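Local atomic coordinates of heme oxygenase 1 (Synechocystis sp., PDB entry 1WE1), a protein that probably opens the heme ring with oxygen and reducing equivalents to give biliverdin IXalpha, carbon monoxide and free iron, a key step towards the photosynthetic antenna chromophore. Residues A166-N169 with T170-A174; N193-F196 with A197-M200. All coordinates share one frame; numbering follows the deposited sequence.

Contact 1 of 2, residues A166-N169 with T170-A174; sequences AFKN and TYRQA. With HEM (protoporphyrin IX containing Fe), chain H; PO4 (phosphate ion), chain E.
Four i to i+4 backbone bonds, from T170 N to A166 O through Q173 N to N169 O, tie A166-N169 to T170-A174 as successive turns of helix 164-176. This helix belongs to the all-helical heme oxygenase fold and carries two basic residues of the heme pocket, K168 and R172, one turn apart. Their side chains run alongside each other in the same direction, and K168 CE lies 3.3 Å from R172 NH1. K168 leaves with CG anti to the backbone N (chi1 -162°) and stays extended, which carries NZ out to O1D of one heme propionate, 3.0 Å away; the same NZ also donates to O3 of a phosphate ion, presumably picked up from the crystallisation solution. R172 NH1 takes the other propionate, binding O2A at 2.7 Å, with that oxygen at the edge of the guanidinium, near its plane. The two cations, NZ and NH1, come within 3.7 Å of each other, a closeness the surrounding anions would probably offset. Were R172 shortened to an alanine, propionate oxygen O2A would probably lose this charged partner and the carboxylate be freer to swing. On another side of the helix F167 CE2 rests 4.0 Å from Y171 CB, while Y171 OH bonds to S124 on helix 120-146. T170 OG1 donates to A166 O at 3.2 Å, approaching from the face of that carbonyl opposite to T170 N.

Contact 2 of 2, residues N193-F196 with A197-M200; sequences NDAF and AMNM. With HEM (protoporphyrin IX containing Fe), chain H.
N193 starts a run of helix 182-205, a helix of the all-helical heme oxygenase fold that passes alongside the heme, and its carbonyl oxygen receives a weak bond from A197 N, 3.3 Å long. Its side-chain amide bonds to neighbouring parts of the chain, OD1 to S16 OG and ND2 to G12 O, tying this helix to the end of helix 5-12 and to helix 14-21, which carries the axial ligand H17. Next comes D194, whose backbone O takes M198 N at 3.0 Å in the carbonyl plane, while its carboxylate forms a salt bridge with R108 of helix 100-115. M198 folds back along the helix: its chain bends at chi3 (-89°), and CE comes to lie over the backbone of A195, 3.4 Å from A195 CA. A195 also offers its carbonyl oxygen to two donors of one residue. N199 N arrives from the next turn in the usual helical way, and N199 ND2 adds a second bond of 2.9 Å from well above the carbonyl plane. That bond and another from ND2 to Y105 OH restrain the turn of the amide. N199 CB, set by the helix backbone, lies 3.7 Å from the heme vinyl carbon CBB. Last in the segment, F196 accepts M200 N at its O, and M200 CG packs against the same oxygen. The F196 ring reaches the porphyrin itself. Methyl CMB of the heme sits over one face of this ring, offset toward the rim, and F196 CE2 lies 3.8 Å from heme C2B.

Overall arrangement
Contacts 1 and 2 sit on consecutive helices, 164-176 and 182-205, and both reach the same heme without touching each other; their centres are about 23 Å apart. Contact 1 lies farther out, about 18 Å from the centre of the chain, and meets the propionate end with positive charge. Contact 2 is more central, about 10 Å from that centre, and presents carbon to the pyrrole methyl and vinyl groups, while its polar side chains mostly bond to neighbouring helices. Both are partly buried, but contact 2 has four of eight residues buried against two of nine in contact 1. Together with R10 and Y125, which also bond to the heme, the outer contact holds the carboxylates, whereas the inner one packs against the macrocycle.

Contact 1 of 2, residues A166-N169 with T170-A174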
loop_
_atom_site.group_PDB
_atom_site.type_symbol
_atom_site.label_atom_id
_atom_site.label_comp_id
_atom_site.label_asym_id
_atom_site.label_seq_id
_atom_site.Cartn_x
_atom_site.Cartn_y
_atom_site.Cartn_z
ATOM N N ALA A 166 15.685 9.842 -6.779
ATOM C CA ALA A 166 15.939 9.826 -8.211
ATOM C C ALA A 166 14.984 8.853 -8.884
ATOM O O ALA A 166 14.665 9.007 -10.064
ATOM C CB ALA A 166 17.386 9.424 -8.493
ATOM N N PHE A 167 14.537 7.839 -8.145
ATOM C CA PHE A 167 13.605 6.885 -8.720
ATOM C C PHE A 167 12.228 7.515 -8.730
ATOM O O PHE A 167 11.454 7.327 -9.666
ATOM C CB PHE A 167 13.531 5.586 -7.922
ATOM C CG PHE A 167 12.594 4.571 -8.534
ATOM C CD1 PHE A 167 13.058 3.638 -9.457
ATOM C CD2 PHE A 167 11.228 4.610 -8.262
ATOM C CE1 PHE A 167 12.176 2.766 -10.107
ATOM C CE2 PHE A 167 10.345 3.743 -8.907
ATOM C CZ PHE A 167 10.823 2.821 -9.832
ATOM N N LYS A 168 11.924 8.265 -7.680
ATOM C CA LYS A 168 10.627 8.913 -7.575
ATOM C C LYS A 168 10.408 9.861 -8.760
ATOM O O LYS A 168 9.276 10.129 -9.148
ATOM C CB LYS A 168 10.521 9.657 -6.236
ATOM C CG LYS A 168 9.097 10.003 -5.814
ATOM C CD LYS A 168 9.050 10.689 -4.440
ATOM C CE LYS A 168 7.667 11.296 -4.173
ATOM N NZ LYS A 168 7.570 12.072 -2.894
ATOM N N ASN A 169 11.492 10.361 -9.346
ATOM C CA ASN A 169 11.367 11.252 -10.500
ATOM C C ASN A 169 11.169 10.444 -11.772
ATOM O O ASN A 169 10.260 10.718 -12.556
ATOM C CB ASN A 169 12.597 12.146 -10.641
ATOM C CG ASN A 169 12.617 13.269 -9.622
ATOM O OD1 ASN A 169 11.603 13.945 -9.408
ATOM N ND2 ASN A 169 13.772 13.487 -8.996
ATOM N N THR A 170 12.022 9.449 -11.980
ATOM C CA THR A 170 11.889 8.601 -13.148
ATOM C C THR A 170 10.434 8.133 -13.205
ATOM O O THR A 170 9.814 8.121 -14.274
ATOM C CB THR A 170 12.801 7.362 -13.050
ATOM O OG1 THR A 170 14.174 7.778 -13.005
ATOM C CG2 THR A 170 12.575 6.431 -14.246
ATOM N N TYR A 171 9.891 7.770 -12.042
ATOM C CA TYR A 171 8.520 7.284 -11.959
ATOM C C TYR A 171 7.460 8.343 -12.311
ATOM O O TYR A 171 6.550 8.061 -13.090
ATOM C CB TYR A 171 8.257 6.686 -10.566
ATOM C CG TYR A 171 6.926 5.967 -10.464
ATOM C CD1 TYR A 171 5.741 6.681 -10.265
ATOM C CD2 TYR A 171 6.841 4.583 -10.636
ATOM C CE1 TYR A 171 4.506 6.040 -10.243
ATOM C CE2 TYR A 171 5.613 3.930 -10.618
ATOM C CZ TYR A 171 4.444 4.665 -10.420
ATOM O OH TYR A 171 3.215 4.036 -10.372
ATOM N N ARG A 172 7.561 9.545 -11.742
ATOM C CA ARG A 172 6.602 10.611 -12.052
ATOM C C ARG A 172 6.728 10.919 -13.541
ATOM O O ARG A 172 5.736 11.095 -14.250
ATOM C CB ARG A 172 6.927 11.883 -11.275
ATOM C CG ARG A 172 6.729 11.816 -9.783
ATOM C CD ARG A 172 7.448 12.991 -9.151
ATOM N NE ARG A 172 7.187 13.140 -7.726
ATOM C CZ ARG A 172 5.985 13.368 -7.204
ATOM N NH1 ARG A 172 5.857 13.495 -5.887
ATOM N NH2 ARG A 172 4.913 13.457 -7.993
ATOM N N GLN A 173 7.976 10.995 -13.992
ATOM C CA GLN A 173 8.301 11.259 -15.386
ATOM C C GLN A 173 7.608 10.202 -16.236
ATOM O O GLN A 173 6.879 10.526 -17.179
ATOM C CB GLN A 173 9.823 11.180 -15.585
ATOM C CG GLN A 173 10.309 11.382 -17.022
ATOM C CD GLN A 173 9.940 12.747 -17.576
ATOM O OE1 GLN A 173 10.242 13.779 -16.971
ATOM N NE2 GLN A 173 9.284 12.761 -18.733
ATOM N N ALA A 174 7.836 8.940 -15.886
ATOM C CA ALA A 174 7.239 7.824 -16.603
ATOM C C ALA A 174 5.751 8.071 -16.825
ATOM O O ALA A 174 5.242 7.881 -17.928
ATOM C CB ALA A 174 7.445 6.538 -15.826
HETATM C CHA HEM H . 2.601 10.874 -0.322
HETATM C CHB HEM H . -0.338 7.052 -0.719
HETATM C CHC HEM H . -1.182 7.419 4.046
HETATM C CHD HEM H . 2.803 10.056 4.470
HETATM C C1A HEM H . 1.774 9.892 -0.909
HETATM C C2A HEM H . 1.561 9.677 -2.332
HETATM C C3A HEM H . 0.691 8.627 -2.443
HETATM C C4A HEM H . 0.434 8.162 -1.072
HETATM C CMA HEM H . 0.107 8.019 -3.682
HETATM C CAA HEM H . 2.235 10.440 -3.462
HETATM C CBA HEM H . 1.677 11.857 -3.737
HETATM C CGA HEM H . 2.307 12.540 -4.807
HETATM O O1A HEM H . 1.661 12.551 -5.928
HETATM O O2A HEM H . 3.419 13.097 -4.710
HETATM C C1B HEM H . -0.870 6.827 0.561
HETATM C C2B HEM H . -1.937 5.874 0.863
HETATM C C3B HEM H . -2.135 5.933 2.212
HETATM C C4B HEM H . -1.244 6.980 2.710
HETATM C CMB HEM H . -2.619 5.004 -0.162
HETATM C CAB HEM H . -3.032 5.078 3.087
HETATM C CBB HEM H . -4.548 5.240 2.799
HETATM C C1C HEM H . -0.127 8.096 4.604
HETATM C C2C HEM H . 0.143 8.227 6.028
HETATM C C3C HEM H . 1.116 9.156 6.121
HETATM C C4C HEM H . 1.647 9.356 4.792
HETATM C CMC HEM H . -0.561 7.445 7.120
HETATM C CAC HEM H . 1.574 9.893 7.382
HETATM C CBC HEM H . 2.727 9.124 8.088
HETATM C C1D HEM H . 3.139 10.520 3.174
HETATM C C2D HEM H . 4.233 11.446 2.892
HETATM C C3D HEM H . 4.206 11.640 1.549
HETATM C C4D HEM H . 3.052 10.873 1.017
HETATM C CMD HEM H . 5.123 12.010 3.953
HETATM C CAD HEM H . 5.118 12.459 0.667
HETATM C CBD HEM H . 4.534 13.913 0.375
HETATM C CGD HEM H . 5.223 14.587 -0.662
HETATM O O1D HEM H . 5.560 13.958 -1.734
HETATM O O2D HEM H . 5.509 15.814 -0.548
HETATM N NA HEM H . 1.068 8.979 -0.163
HETATM N NB HEM H . -0.451 7.487 1.694
HETATM N NC HEM H . 0.847 8.770 3.847
HETATM N ND HEM H . 2.469 10.161 2.007
HETATM FE FE HEM H . 0.983 8.868 1.838
HETATM P P PO4 E . 10.255 15.345 -4.063
HETATM O O1 PO4 E . 10.177 16.589 -4.876
HETATM O O2 PO4 E . 11.282 14.439 -4.640
HETATM O O3 PO4 E . 8.932 14.664 -4.071
HETATM O O4 PO4 E . 10.627 15.691 -2.665
HETATM O O HOH W 1 2.207 7.551 1.735
#

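Contact 2 of 2, residues N193-F196 with A197-M200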
loop_
_atom_site.group_PDB
_atom_site.type_symbol
_atom_site.label_atom_id
_atom_site.label_comp_id
_atom_site.label_asym_id
_atom_site.label_seq_id
_atom_site.Cartn_x
_atom_site.Cartn_y
_atom_site.Cartn_z
ATOM N N ASN A 193 -8.633 7.571 -6.286
ATOM C CA ASN A 193 -9.427 7.926 -5.119
ATOM C C ASN A 193 -10.224 6.701 -4.652
ATOM O O ASN A 193 -10.603 6.596 -3.478
ATOM C CB ASN A 193 -10.372 9.091 -5.442
ATOM C CG ASN A 193 -9.661 10.433 -5.438
ATOM O OD1 ASN A 193 -9.227 10.915 -4.388
ATOM N ND2 ASN A 193 -9.529 11.041 -6.615
ATOM N N ASP A 194 -10.472 5.776 -5.574
ATOM C CA ASP A 194 -11.189 4.555 -5.233
ATOM C C ASP A 194 -10.261 3.679 -4.386
ATOM O O ASP A 194 -10.654 3.189 -3.324
ATOM C CB ASP A 194 -11.603 3.786 -6.497
ATOM C CG ASP A 194 -12.962 4.209 -7.031
ATOM O OD1 ASP A 194 -13.157 5.410 -7.313
ATOM O OD2 ASP A 194 -13.843 3.332 -7.174
ATOM N N ALA A 195 -9.032 3.492 -4.866
ATOM C CA ALA A 195 -8.050 2.682 -4.161
ATOM C C ALA A 195 -7.824 3.222 -2.756
ATOM O O ALA A 195 -7.759 2.457 -1.802
ATOM C CB ALA A 195 -6.739 2.652 -4.928
ATOM N N PHE A 196 -7.706 4.537 -2.622
ATOM C CA PHE A 196 -7.508 5.113 -1.304
ATOM C C PHE A 196 -8.618 4.634 -0.373
ATOM O O PHE A 196 -8.357 4.207 0.751
ATOM C CB PHE A 196 -7.542 6.642 -1.348
ATOM C CG PHE A 196 -6.198 7.280 -1.468
ATOM C CD1 PHE A 196 -5.542 7.341 -2.695
ATOM C CD2 PHE A 196 -5.585 7.846 -0.357
ATOM C CE1 PHE A 196 -4.299 7.958 -2.807
ATOM C CE2 PHE A 196 -4.340 8.463 -0.463
ATOM C CZ PHE A 196 -3.701 8.517 -1.692
ATOM N N ALA A 197 -9.858 4.715 -0.845
ATOM C CA ALA A 197 -10.991 4.308 -0.038
ATOM C C ALA A 197 -10.852 2.842 0.362
ATOM O O ALA A 197 -11.205 2.465 1.475
ATOM C CB ALA A 197 -12.281 4.527 -0.799
ATOM N N MET A 198 -10.331 2.020 -0.538
ATOM C CA MET A 198 -10.162 0.606 -0.243
ATOM C C MET A 198 -9.099 0.340 0.832
ATOM O O MET A 198 -9.184 -0.634 1.578
ATOM C CB MET A 198 -9.837 -0.149 -1.523
ATOM C CG MET A 198 -11.005 -0.152 -2.472
ATOM S SD MET A 198 -10.766 -1.176 -3.918
ATOM C CE MET A 198 -9.993 0.015 -5.058
ATOM N N ASN A 199 -8.101 1.212 0.903
ATOM C CA ASN A 199 -7.063 1.081 1.908
ATOM C C ASN A 199 -7.697 1.496 3.222
ATOM O O ASN A 199 -7.540 0.838 4.248
ATOM C CB ASN A 199 -5.887 2.000 1.578
ATOM C CG ASN A 199 -4.975 1.407 0.545
ATOM O OD1 ASN A 199 -4.137 0.578 0.862
ATOM N ND2 ASN A 199 -5.149 1.803 -0.704
ATOM N N MET A 200 -8.437 2.593 3.168
ATOM C CA MET A 200 -9.093 3.116 4.340
ATOM C C MET A 200 -10.073 2.118 4.941
ATOM O O MET A 200 -10.236 2.067 6.160
ATOM C CB MET A 200 -9.799 4.423 3.995
ATOM C CG MET A 200 -8.846 5.545 3.638
ATOM S SD MET A 200 -9.599 7.175 3.789
ATOM C CE MET A 200 -10.121 7.479 2.076
HETATM C CHA HEM H . 2.601 10.874 -0.322
HETATM C CHB HEM H . -0.338 7.052 -0.719
HETATM C CHC HEM H . -1.182 7.419 4.046
HETATM C CHD HEM H . 2.803 10.056 4.470
HETATM C C1A HEM H . 1.774 9.892 -0.909
HETATM C C2A HEM H . 1.561 9.677 -2.332
HETATM C C3A HEM H . 0.691 8.627 -2.443
HETATM C C4A HEM H . 0.434 8.162 -1.072
HETATM C CMA HEM H . 0.107 8.019 -3.682
HETATM C CAA HEM H . 2.235 10.440 -3.462
HETATM C CBA HEM H . 1.677 11.857 -3.737
HETATM C CGA HEM H . 2.307 12.540 -4.807
HETATM O O1A HEM H . 1.661 12.551 -5.928
HETATM O O2A HEM H . 3.419 13.097 -4.710
HETATM C C1B HEM H . -0.870 6.827 0.561
HETATM C C2B HEM H . -1.937 5.874 0.863
HETATM C C3B HEM H . -2.135 5.933 2.212
HETATM C C4B HEM H . -1.244 6.980 2.710
HETATM C CMB HEM H . -2.619 5.004 -0.162
HETATM C CAB HEM H . -3.032 5.078 3.087
HETATM C CBB HEM H . -4.548 5.240 2.799
HETATM C C1C HEM H . -0.127 8.096 4.604
HETATM C C2C HEM H . 0.143 8.227 6.028
HETATM C C3C HEM H . 1.116 9.156 6.121
HETATM C C4C HEM H . 1.647 9.356 4.792
HETATM C CMC HEM H . -0.561 7.445 7.120
HETATM C CAC HEM H . 1.574 9.893 7.382
HETATM C CBC HEM H . 2.727 9.124 8.088
HETATM C C1D HEM H . 3.139 10.520 3.174
HETATM C C2D HEM H . 4.233 11.446 2.892
HETATM C C3D HEM H . 4.206 11.640 1.549
HETATM C C4D HEM H . 3.052 10.873 1.017
HETATM C CMD HEM H . 5.123 12.010 3.953
HETATM C CAD HEM H . 5.118 12.459 0.667
HETATM C CBD HEM H . 4.534 13.913 0.375
HETATM C CGD HEM H . 5.223 14.587 -0.662
HETATM O O1D HEM H . 5.560 13.958 -1.734
HETATM O O2D HEM H . 5.509 15.814 -0.548
HETATM N NA HEM H . 1.068 8.979 -0.163
HETATM N NB HEM H . -0.451 7.487 1.694
HETATM N NC HEM H . 0.847 8.770 3.847
HETATM N ND HEM H . 2.469 10.161 2.007
HETATM FE FE HEM H . 0.983 8.868 1.838
HETATM O O HOH W 1 2.207 7.551 1.735
#